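Side-chain contacts in manganese lipoxygenase (Gaeumannomyces graminis, PDB 5FX8), which oxygenates linoleic and alpha-linolenic acids at a catalytic manganese centre, giving 11S- and 13R-hydroperoxy fatty acids: residues R101-N106 against L321-Y326; A109-E114 against Q532-A537; G372-D377 against E399-L404; R381-E386 against P390-F395. All coordinates share one frame; numbering follows the deposited sequence.

Contact 1 (R101-N106 against L321-Y326). With NAG (2-acetamido-2-deoxy-beta-D-glucopyranose), chain F.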
# COMPACT_ATOMS: atom_id res chain seq x y z
N ARG A 101 8.00 -7.16 -8.12
CA ARG A 101 8.44 -6.49 -9.34
C ARG A 101 7.32 -6.42 -10.37
O ARG A 101 7.08 -5.38 -10.99
CB ARG A 101 9.63 -7.22 -9.99
CG ARG A 101 11.02 -6.97 -9.46
CD ARG A 101 12.09 -7.50 -10.44
NE ARG A 101 13.37 -6.96 -10.03
CZ ARG A 101 14.29 -7.67 -9.42
NH1 ARG A 101 14.09 -8.97 -9.23
NH2 ARG A 101 15.42 -7.09 -9.03
N GLN A 102 6.65 -7.55 -10.62
CA GLN A 102 5.62 -7.49 -11.65
C GLN A 102 4.40 -6.71 -11.19
O GLN A 102 3.73 -6.10 -12.02
CB GLN A 102 5.24 -8.89 -12.10
CG GLN A 102 4.47 -9.68 -11.12
CD GLN A 102 4.13 -11.03 -11.66
OE1 GLN A 102 4.69 -11.45 -12.68
NE2 GLN A 102 3.22 -11.72 -11.00
N ASP A 103 4.14 -6.66 -9.89
CA ASP A 103 3.00 -5.94 -9.36
C ASP A 103 3.23 -4.45 -9.18
O ASP A 103 2.25 -3.73 -9.02
CB ASP A 103 2.56 -6.55 -8.04
CG ASP A 103 1.69 -7.77 -8.23
OD1 ASP A 103 1.54 -8.17 -9.39
OD2 ASP A 103 1.16 -8.34 -7.26
N ALA A 104 4.48 -3.95 -9.18
CA ALA A 104 4.76 -2.52 -9.00
C ALA A 104 4.88 -1.73 -10.29
O ALA A 104 4.76 -0.50 -10.26
CB ALA A 104 6.06 -2.32 -8.22
N ALA A 105 5.10 -2.40 -11.42
CA ALA A 105 5.37 -1.71 -12.67
C ALA A 105 4.27 -0.72 -13.03
O ALA A 105 4.54 0.45 -13.33
CB ALA A 105 5.55 -2.76 -13.77
N ASN A 106 3.02 -1.17 -13.06
CA ASN A 106 1.94 -0.30 -13.50
C ASN A 106 1.82 0.94 -12.61
O ASN A 106 1.77 2.08 -13.10
CB ASN A 106 0.67 -1.14 -13.54
CG ASN A 106 -0.53 -0.43 -14.06
OD1 ASN A 106 -0.55 0.77 -14.24
ND2 ASN A 106 -1.58 -1.19 -14.26
N LEU A 321 -1.95 -14.68 3.93
CA LEU A 321 -1.85 -13.34 4.49
C LEU A 321 -0.46 -12.73 4.31
O LEU A 321 -0.33 -11.51 4.30
CB LEU A 321 -2.22 -13.34 5.98
CG LEU A 321 -3.61 -13.71 6.43
CD1 LEU A 321 -3.51 -13.99 7.87
CD2 LEU A 321 -4.52 -12.58 6.21
N MET A 322 0.58 -13.55 4.21
CA MET A 322 1.94 -13.10 4.02
C MET A 322 2.35 -13.11 2.56
O MET A 322 3.55 -13.20 2.25
CB MET A 322 2.89 -13.97 4.82
CG MET A 322 2.68 -13.96 6.28
SD MET A 322 2.92 -12.36 6.97
CE MET A 322 1.25 -12.22 7.39
N TYR A 323 1.38 -13.07 1.66
CA TYR A 323 1.64 -12.92 0.25
C TYR A 323 2.62 -11.78 0.01
O TYR A 323 2.48 -10.69 0.56
CB TYR A 323 0.33 -12.69 -0.48
CG TYR A 323 0.45 -12.68 -1.97
CD1 TYR A 323 1.08 -13.71 -2.63
CD2 TYR A 323 -0.07 -11.64 -2.72
CE1 TYR A 323 1.19 -13.70 -3.99
CE2 TYR A 323 0.02 -11.62 -4.05
CZ TYR A 323 0.66 -12.66 -4.70
OH TYR A 323 0.77 -12.63 -6.08
N GLN A 324 3.65 -12.08 -0.77
CA GLN A 324 4.72 -11.18 -1.18
C GLN A 324 5.47 -10.55 -0.02
O GLN A 324 6.26 -9.64 -0.26
CB GLN A 324 4.19 -10.08 -2.10
CG GLN A 324 3.66 -10.57 -3.40
CD GLN A 324 3.40 -9.45 -4.37
OE1 GLN A 324 3.95 -8.38 -4.24
NE2 GLN A 324 2.56 -9.70 -5.35
N ALA A 325 5.26 -10.98 1.22
CA ALA A 325 5.75 -10.17 2.34
C ALA A 325 7.27 -10.11 2.37
O ALA A 325 7.83 -9.13 2.84
CB ALA A 325 5.24 -10.68 3.68
N TYR A 326 7.94 -11.14 1.87
CA TYR A 326 9.38 -11.22 1.99
C TYR A 326 10.11 -10.37 0.99
O TYR A 326 11.35 -10.39 0.94
CB TYR A 326 9.80 -12.66 1.88
CG TYR A 326 9.40 -13.45 3.08
CD1 TYR A 326 9.91 -13.13 4.32
CD2 TYR A 326 8.54 -14.52 2.97
CE1 TYR A 326 9.58 -13.85 5.40
CE2 TYR A 326 8.20 -15.24 4.06
CZ TYR A 326 8.73 -14.90 5.28
OH TYR A 326 8.42 -15.62 6.39
C1 NAG F . -2.83 -0.66 -14.72
C2 NAG F . -3.36 -1.52 -15.85
C3 NAG F . -4.73 -1.05 -16.28
C4 NAG F . -5.66 -1.00 -15.08
C5 NAG F . -5.06 -0.16 -13.97
C6 NAG F . -5.87 -0.19 -12.70
C7 NAG F . -1.73 -2.58 -17.34
C8 NAG F . -0.80 -2.38 -18.50
N2 NAG F . -2.43 -1.51 -16.97
O3 NAG F . -5.22 -1.94 -17.28
O4 NAG F . -6.93 -0.46 -15.45
O5 NAG F . -3.76 -0.66 -13.63
O6 NAG F . -6.07 -1.53 -12.26
O7 NAG F . -1.83 -3.66 -16.76
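Gln324 reaches from a loop to the carboxylate of Asp103 on helix 86-124, and its side chain can be followed outward atom by atom. CB starts toward the helix. CG, standing beside the backbone N with chi1 -64°, lies 3.7 Å above the ring plane of Tyr323 and over the ring centre, with the side chain passing over one face of that ring. Beyond CG the chain is extended. CD comes to 3.8 Å from Asp103 OD2, while NE2 donates a hydrogen bond of 2.7 Å to that same OD2; OE1 is turned farther from it. The glutamine projects from a type II beta turn spanning Met322 to Ala325, in the link between helix 313-321 and helix 328-336, and the turn is closed by a 3.0 Å bond from Ala325 N to Met322 O. OD2 lies close to the plane of the Gln324 amide, but the carboxylate is tilted by 42° against it: NE2 approaches OD2 from above, 51° out of the carboxylate plane. Leu99 and Trp100 of helix 86-124 also pack against Gln324. One turn along that helix from Asp103, Asn106 carries an N-linked glycan, its ND2 joined to C1 of the first sugar.

Contact 2 (A109-E114 against Q532-A537); sequences ATAYRE and QVSLLA. With NAG (2-acetamido-2-deoxy-beta-D-glucopyranose), chain K.
The hydroxyl of Ser534 faces the 109-114 helical turns, where its OG lies 3.9 Å from Ala111 O and 4.0 Å from Tyr112 CD1. Neither distance marks a hydrogen bond; OG bonds instead with Arg538 NH2, one turn farther along its own helix. With OG anti to the backbone N (chi1 179°), the hydroxyl is placed in the interface, obliquely to the tyrosine ring. Small side chains fill the space between the helices: Ala111 and Ser534 are the register pair, their CA atoms 5.9 Å apart, and one turn on from the serine Ala537 CB meets Ala111 CB at 4.4 Å. Tyr112 starts away from the partner helix, but its ring swings back until CD1 and CE1 border the serine. A sugar lies over one face of that ring, C6 of an N-acetylglucosamine lying 4.0 Å above the plane and displaced toward the rim, while C4 of the same sugar approaches CD1. This sugar is also hydrogen-bonded to Tyr112 OH of the second subunit, which brings glycan and tyrosine into the subunit boundary. The segments of helix 86-124 and helix 526-539 run nearly antiparallel, at 161°, with axes 9.2 Å apart; Phe342 of helix 342-346 touches both Tyr112 and Leu535, and Leu536 packs on Pro486 and Val487 of helix 485-490.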
# COMPACT_ATOMS: atom_id res chain seq x y z
N ALA A 109 4.99 3.41 -13.14
CA ALA A 109 4.93 4.15 -14.39
C ALA A 109 3.83 5.20 -14.33
O ALA A 109 4.04 6.35 -14.72
CB ALA A 109 4.70 3.21 -15.56
N THR A 110 2.68 4.82 -13.80
CA THR A 110 1.55 5.74 -13.76
C THR A 110 1.88 6.95 -12.91
O THR A 110 1.61 8.09 -13.30
CB THR A 110 0.32 5.03 -13.23
OG1 THR A 110 0.05 3.92 -14.07
CG2 THR A 110 -0.86 5.97 -13.19
N ALA A 111 2.47 6.71 -11.74
CA ALA A 111 2.78 7.79 -10.83
C ALA A 111 3.78 8.77 -11.43
O ALA A 111 3.64 9.98 -11.28
CB ALA A 111 3.31 7.21 -9.52
N TYR A 112 4.79 8.26 -12.14
CA TYR A 112 5.74 9.16 -12.79
C TYR A 112 5.05 9.98 -13.87
O TYR A 112 5.26 11.19 -13.97
CB TYR A 112 6.88 8.34 -13.35
CG TYR A 112 7.90 8.00 -12.32
CD1 TYR A 112 8.25 8.93 -11.37
CD2 TYR A 112 8.51 6.76 -12.29
CE1 TYR A 112 9.17 8.63 -10.42
CE2 TYR A 112 9.44 6.46 -11.34
CZ TYR A 112 9.76 7.41 -10.40
OH TYR A 112 10.71 7.16 -9.42
N ARG A 113 4.22 9.34 -14.69
CA ARG A 113 3.48 10.07 -15.71
C ARG A 113 2.60 11.18 -15.09
O ARG A 113 2.67 12.34 -15.50
CB ARG A 113 2.67 9.08 -16.52
CG ARG A 113 1.90 9.65 -17.65
CD ARG A 113 0.83 8.66 -18.03
NE ARG A 113 1.38 7.32 -18.03
CZ ARG A 113 0.64 6.22 -17.90
NH1 ARG A 113 -0.67 6.34 -17.76
NH2 ARG A 113 1.22 5.01 -17.91
N GLU A 114 1.83 10.85 -14.05
CA GLU A 114 0.97 11.86 -13.44
C GLU A 114 1.75 12.89 -12.63
O GLU A 114 1.26 14.00 -12.40
CB GLU A 114 -0.10 11.18 -12.56
CG GLU A 114 -0.84 10.11 -13.32
CD GLU A 114 -2.17 9.69 -12.71
OE1 GLU A 114 -2.19 9.21 -11.57
OE2 GLU A 114 -3.21 9.81 -13.38
N GLN A 532 7.44 14.56 -3.53
CA GLN A 532 6.85 13.94 -2.35
C GLN A 532 5.54 13.27 -2.72
O GLN A 532 5.36 12.07 -2.48
CB GLN A 532 6.68 14.98 -1.25
CG GLN A 532 5.62 14.58 -0.24
CD GLN A 532 5.67 15.31 1.10
OE1 GLN A 532 6.63 16.00 1.43
NE2 GLN A 532 4.63 15.13 1.87
N VAL A 533 4.65 14.00 -3.39
CA VAL A 533 3.39 13.36 -3.73
C VAL A 533 3.63 12.16 -4.64
O VAL A 533 2.89 11.18 -4.57
CB VAL A 533 2.40 14.37 -4.34
CG1 VAL A 533 1.09 13.72 -4.60
CG2 VAL A 533 2.17 15.45 -3.38
N SER A 534 4.69 12.17 -5.43
CA SER A 534 4.93 11.08 -6.37
C SER A 534 5.46 9.83 -5.67
O SER A 534 5.08 8.71 -6.03
CB SER A 534 5.90 11.54 -7.44
OG SER A 534 6.16 10.48 -8.34
N LEU A 535 6.32 10.01 -4.66
CA LEU A 535 6.76 8.87 -3.85
C LEU A 535 5.60 8.27 -3.04
O LEU A 535 5.41 7.04 -2.99
CB LEU A 535 7.89 9.33 -2.94
CG LEU A 535 8.38 8.30 -1.94
CD1 LEU A 535 9.04 7.10 -2.62
CD2 LEU A 535 9.31 8.96 -0.99
N LEU A 536 4.80 9.11 -2.39
CA LEU A 536 3.71 8.58 -1.59
C LEU A 536 2.65 7.93 -2.50
O LEU A 536 2.09 6.88 -2.17
CB LEU A 536 3.12 9.67 -0.70
CG LEU A 536 4.16 10.44 0.13
CD1 LEU A 536 3.56 11.47 1.07
CD2 LEU A 536 4.96 9.45 0.88
N ALA A 537 2.42 8.51 -3.68
CA ALA A 537 1.56 7.84 -4.63
C ALA A 537 2.15 6.49 -5.04
O ALA A 537 1.41 5.56 -5.34
CB ALA A 537 1.34 8.71 -5.87
C1 NAG K . 8.91 12.50 -14.62
C2 NAG K . 9.30 12.85 -13.21
C3 NAG K . 10.75 12.47 -12.95
C4 NAG K . 10.95 11.00 -13.26
C5 NAG K . 10.52 10.75 -14.69
C6 NAG K . 10.58 9.30 -15.08
C7 NAG K . 8.56 14.77 -11.88
C8 NAG K . 8.39 16.25 -11.85
N2 NAG K . 9.09 14.27 -12.99
O3 NAG K . 11.07 12.67 -11.59
O4 NAG K . 12.31 10.64 -13.08
O5 NAG K . 9.15 11.14 -14.85
O6 NAG K . 10.07 9.16 -16.39
O7 NAG K . 8.25 14.07 -10.94

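Contact 3 (G372-D377 against E399-L404)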
# COMPACT_ATOMS: atom_id res chain seq x y z
N GLY A 372 0.58 -5.67 20.98
CA GLY A 372 -0.01 -4.96 19.88
C GLY A 372 -1.44 -5.27 19.58
O GLY A 372 -1.99 -4.68 18.66
N TYR A 373 -2.09 -6.19 20.31
CA TYR A 373 -3.50 -6.43 20.07
C TYR A 373 -4.23 -5.12 20.26
O TYR A 373 -3.82 -4.31 21.08
CB TYR A 373 -4.04 -7.47 21.03
CG TYR A 373 -3.57 -8.88 20.86
CD1 TYR A 373 -2.79 -9.25 19.78
CD2 TYR A 373 -3.90 -9.85 21.78
CE1 TYR A 373 -2.37 -10.54 19.63
CE2 TYR A 373 -3.48 -11.15 21.63
CZ TYR A 373 -2.71 -11.49 20.55
OH TYR A 373 -2.29 -12.77 20.38
N LEU A 374 -5.28 -4.90 19.49
CA LEU A 374 -5.92 -3.58 19.43
C LEU A 374 -6.23 -3.00 20.80
O LEU A 374 -5.75 -1.93 21.17
CB LEU A 374 -7.19 -3.65 18.61
CG LEU A 374 -7.83 -2.28 18.41
CD1 LEU A 374 -7.04 -1.51 17.39
CD2 LEU A 374 -9.26 -2.43 18.00
N GLU A 375 -7.08 -3.68 21.56
CA GLU A 375 -7.51 -3.11 22.82
C GLU A 375 -6.41 -3.16 23.86
O GLU A 375 -6.33 -2.26 24.70
CB GLU A 375 -8.76 -3.82 23.32
CG GLU A 375 -9.95 -3.56 22.44
CD GLU A 375 -11.25 -3.89 23.10
OE1 GLU A 375 -11.24 -4.60 24.13
OE2 GLU A 375 -12.30 -3.41 22.60
N LYS A 376 -5.55 -4.16 23.83
CA LYS A 376 -4.45 -4.18 24.77
C LYS A 376 -3.54 -2.97 24.56
O LYS A 376 -3.15 -2.30 25.52
CB LYS A 376 -3.71 -5.50 24.62
CG LYS A 376 -2.50 -5.64 25.48
CD LYS A 376 -2.82 -5.48 26.96
CE LYS A 376 -1.54 -5.46 27.82
NZ LYS A 376 -1.83 -5.44 29.29
N ASP A 377 -3.24 -2.64 23.30
CA ASP A 377 -2.44 -1.47 23.00
C ASP A 377 -3.14 -0.19 23.44
O ASP A 377 -2.56 0.64 24.16
CB ASP A 377 -2.15 -1.42 21.51
CG ASP A 377 -1.48 -0.15 21.09
OD1 ASP A 377 -0.50 0.25 21.75
OD2 ASP A 377 -1.92 0.46 20.11
N GLU A 399 -13.05 2.92 16.01
CA GLU A 399 -14.36 2.45 15.61
C GLU A 399 -14.29 1.66 14.31
O GLU A 399 -14.83 0.55 14.21
CB GLU A 399 -15.32 3.64 15.48
CG GLU A 399 -15.55 4.41 16.79
CD GLU A 399 -15.70 5.94 16.63
OE1 GLU A 399 -15.94 6.44 15.50
OE2 GLU A 399 -15.58 6.66 17.65
N ASP A 400 -13.60 2.21 13.32
CA ASP A 400 -13.36 1.46 12.09
C ASP A 400 -12.60 0.17 12.35
O ASP A 400 -12.96 -0.88 11.80
CB ASP A 400 -12.64 2.35 11.08
CG ASP A 400 -13.57 3.30 10.41
OD1 ASP A 400 -14.77 3.12 10.64
OD2 ASP A 400 -13.16 4.22 9.66
N ALA A 401 -11.58 0.22 13.20
CA ALA A 401 -10.81 -0.96 13.57
C ALA A 401 -11.68 -2.00 14.26
O ALA A 401 -11.56 -3.20 14.01
CB ALA A 401 -9.63 -0.58 14.47
N HIS A 402 -12.53 -1.56 15.17
CA HIS A 402 -13.39 -2.48 15.87
C HIS A 402 -14.32 -3.19 14.91
O HIS A 402 -14.51 -4.40 15.02
CB HIS A 402 -14.17 -1.73 16.94
CG HIS A 402 -15.24 -2.55 17.56
ND1 HIS A 402 -14.99 -3.46 18.57
CD2 HIS A 402 -16.56 -2.63 17.29
CE1 HIS A 402 -16.12 -4.05 18.90
NE2 HIS A 402 -17.08 -3.58 18.14
N ARG A 403 -14.89 -2.47 13.94
CA ARG A 403 -15.74 -3.15 12.97
C ARG A 403 -14.95 -4.18 12.17
O ARG A 403 -15.32 -5.37 12.12
CB ARG A 403 -16.43 -2.16 12.05
CG ARG A 403 -17.32 -1.23 12.76
CD ARG A 403 -17.94 -0.23 11.80
NE ARG A 403 -18.48 0.93 12.51
CZ ARG A 403 -19.72 1.03 13.01
NH1 ARG A 403 -20.57 0.03 12.90
NH2 ARG A 403 -20.09 2.13 13.62
N LEU A 404 -13.86 -3.75 11.53
CA LEU A 404 -13.13 -4.65 10.65
C LEU A 404 -12.59 -5.86 11.41
O LEU A 404 -12.74 -7.01 10.97
CB LEU A 404 -12.01 -3.91 9.94
CG LEU A 404 -11.15 -4.77 9.01
CD1 LEU A 404 -11.93 -5.39 7.83
CD2 LEU A 404 -9.96 -3.95 8.53
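The first turn of helix 374-380 rests on the side of helix 396-420, and Leu374 against Ala401 carries the contact. Leu374 is the opening residue of its helix, directly after Tyr373 at the N-cap position, and a 2.8 Å bond from Asp377 N to Tyr373 O closes this turn. The leucine points at the longer helix with CG anti to the backbone N (chi1 -175°), which extends the branched end across the gap between the backbones. There both methyls straddle one small target: CD1 and CD2 each lie 4.0 Å from Ala401 CB. CD2 also passes over the backbone beside the alanine, at 4.4 Å from His402 N. The direct side-chain contact is apolar, with no hydrogen bond between the segments, and the alanine allows the leucine tip to come close to the helix surface while the nearest CA atoms, those of Leu374 and Ala401, stay 8.1 Å apart. Beside it Glu375 and His402 come near each other without bonding, Glu375 OE2 being 4.8 Å from His402 ND1; this carboxylate oxygen is instead hydrogen-bonded to Tyr398 OH. Leu235 of the zonadhesin chain packs on both Glu375 and His402. Around the leucine, Phe397, Tyr398 and Ile405 of helix 396-420 widen the apolar patch. Helix 460-481, which bears the manganese ligand His478, adjoins both segments: its Trp472 touches Ala401 and Leu404, and its His469 meets the ring of Tyr373 edge-to-face.

Contact 4 (R381-E386 against P390-F395); sequences RGLIGE and PRLPHF
Leu383 and Phe395 set their side chains at about a right angle, the leucine arriving obliquely to the ring, with CB 3.7 Å from CE2. Its CD1 then reaches CE2 and CZ, both at 4.0 Å, while CD2 turns to Leu392 and stands 4.3 Å from CD1 of that residue. A second crossing, again near a right angle, joins Glu386 and Arg391. The carboxylate and guanidinium planes are 67° apart, and Glu386 OE2 and Arg391 NH1 make only a long salt bridge of 3.7 Å. The guanidinium instead lies with one face over Gly385, whose CA is 3.5 Å above the plane and displaced toward the rim. With CG anti to the backbone N (chi1 -171°), the Arg391 chain runs out past Gly385 O, and a bend at chi3 sets the guanidinium over Gly385; its NH2 is hydrogen-bonded to Ser233 O of the zonadhesin chain. Between the two loop segments a water takes a hydrogen bond from Leu392 N and gives one of 2.7 Å to Gly385 O, with a weak one to Leu383 O. Phe213 of strand 212-216 touches both Leu383 and Leu392. These features belong to an irregular helix-to-helix connection: a Schellman motif at Gly382 ends helix 374-380, the chain doubles back, and Phe395 occupies the N-cap position of helix 396-420.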
# COMPACT_ATOMS: atom_id res chain seq x y z
N ARG A 381 -2.20 2.57 26.46
CA ARG A 381 -2.06 4.01 26.30
C ARG A 381 -3.21 4.81 26.87
O ARG A 381 -3.22 6.03 26.71
CB ARG A 381 -1.89 4.37 24.83
CG ARG A 381 -0.59 3.86 24.28
CD ARG A 381 -0.36 4.24 22.87
NE ARG A 381 -1.17 3.47 21.95
CZ ARG A 381 -1.72 3.99 20.88
NH1 ARG A 381 -1.57 5.26 20.61
NH2 ARG A 381 -2.41 3.25 20.07
N GLY A 382 -4.18 4.20 27.53
CA GLY A 382 -5.23 4.96 28.18
C GLY A 382 -6.28 5.58 27.27
O GLY A 382 -6.87 6.58 27.65
N LEU A 383 -6.55 4.99 26.12
CA LEU A 383 -7.47 5.59 25.15
C LEU A 383 -8.85 4.92 25.06
O LEU A 383 -9.65 5.34 24.23
CB LEU A 383 -6.82 5.58 23.77
CG LEU A 383 -5.44 6.22 23.67
CD1 LEU A 383 -4.96 6.25 22.28
CD2 LEU A 383 -5.46 7.62 24.17
N ILE A 384 -9.15 3.90 25.88
CA ILE A 384 -10.43 3.19 25.83
C ILE A 384 -11.17 3.36 27.15
O ILE A 384 -10.61 3.09 28.21
CB ILE A 384 -10.23 1.69 25.55
CG1 ILE A 384 -9.65 1.47 24.17
CG2 ILE A 384 -11.55 0.95 25.76
CD1 ILE A 384 -9.50 0.05 23.81
N GLY A 385 -12.44 3.76 27.07
CA GLY A 385 -13.28 3.96 28.25
C GLY A 385 -12.89 5.14 29.15
O GLY A 385 -12.21 6.06 28.75
N GLU A 386 -13.37 5.09 30.38
CA GLU A 386 -13.07 6.16 31.32
C GLU A 386 -11.89 5.71 32.17
O GLU A 386 -12.05 5.06 33.20
CB GLU A 386 -14.30 6.54 32.13
CG GLU A 386 -15.30 7.35 31.29
CD GLU A 386 -16.58 7.73 32.04
OE1 GLU A 386 -16.55 7.77 33.29
OE2 GLU A 386 -17.61 7.99 31.39
N PRO A 390 -11.89 11.14 31.50
CA PRO A 390 -13.11 10.98 30.72
C PRO A 390 -12.88 10.21 29.43
O PRO A 390 -11.77 9.91 29.02
CB PRO A 390 -13.53 12.42 30.41
CG PRO A 390 -12.32 13.14 30.42
CD PRO A 390 -11.44 12.53 31.48
N ARG A 391 -13.99 9.91 28.78
CA ARG A 391 -14.01 9.06 27.61
C ARG A 391 -13.86 9.94 26.38
O ARG A 391 -14.50 10.99 26.30
CB ARG A 391 -15.33 8.27 27.58
CG ARG A 391 -15.46 7.16 26.55
CD ARG A 391 -16.85 6.50 26.56
NE ARG A 391 -16.74 5.08 26.82
CZ ARG A 391 -17.10 4.52 27.96
NH1 ARG A 391 -17.65 5.30 28.88
NH2 ARG A 391 -16.95 3.22 28.18
N LEU A 392 -13.00 9.56 25.47
CA LEU A 392 -12.89 10.27 24.22
C LEU A 392 -14.20 10.18 23.45
O LEU A 392 -14.64 9.07 23.14
CB LEU A 392 -11.77 9.69 23.37
CG LEU A 392 -10.37 9.82 23.93
CD1 LEU A 392 -9.40 9.01 23.12
CD2 LEU A 392 -10.03 11.27 23.88
N PRO A 393 -14.83 11.29 23.11
CA PRO A 393 -16.09 11.19 22.36
C PRO A 393 -15.94 10.62 20.95
O PRO A 393 -16.92 10.08 20.42
CB PRO A 393 -16.61 12.64 22.35
CG PRO A 393 -15.49 13.48 22.79
CD PRO A 393 -14.61 12.65 23.63
N HIS A 394 -14.77 10.69 20.32
CA HIS A 394 -14.62 10.26 18.94
C HIS A 394 -13.23 9.69 18.75
O HIS A 394 -12.24 10.39 18.97
CB HIS A 394 -14.84 11.41 17.97
CG HIS A 394 -16.22 11.96 18.00
ND1 HIS A 394 -17.29 11.29 17.44
CD2 HIS A 394 -16.72 13.11 18.51
CE1 HIS A 394 -18.39 12.00 17.61
NE2 HIS A 394 -18.07 13.11 18.26
N PHE A 395 -13.16 8.44 18.33
CA PHE A 395 -11.90 7.74 18.07
C PHE A 395 -12.11 6.97 16.78
O PHE A 395 -12.39 5.76 16.79
CB PHE A 395 -11.53 6.84 19.25
CG PHE A 395 -10.10 6.37 19.25
CD1 PHE A 395 -9.30 6.50 18.13
CD2 PHE A 395 -9.59 5.74 20.36
CE1 PHE A 395 -8.03 6.05 18.14
CE2 PHE A 395 -8.31 5.29 20.37
CZ PHE A 395 -7.53 5.44 19.27
O HOH W 1 -11.59 6.93 26.25

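In the fold
Contacts 1 and 2 share helix 86-124 and both border the second subunit, but differ in chemistry: contact 1 hangs on one hydrogen bond from a loop at a partly buried place, whereas contact 2 is buried packing of alanines, a serine and a tyrosine between helices, with sugar beside it. Contact 3 packs helix 374-380 on helix 396-420, and contact 4, 13 Å away between centres, folds the loop that connects them; Ile384 touches Glu375 between the two. Both are partly buried; the direct side-chain contact of contact 3 is apolar, while contact 4 mixes apolar, long ionic and water-mediated links. Both adjoin the zonadhesin chain, and contact 4 lies across the chain's centre from contacts 1 and 2.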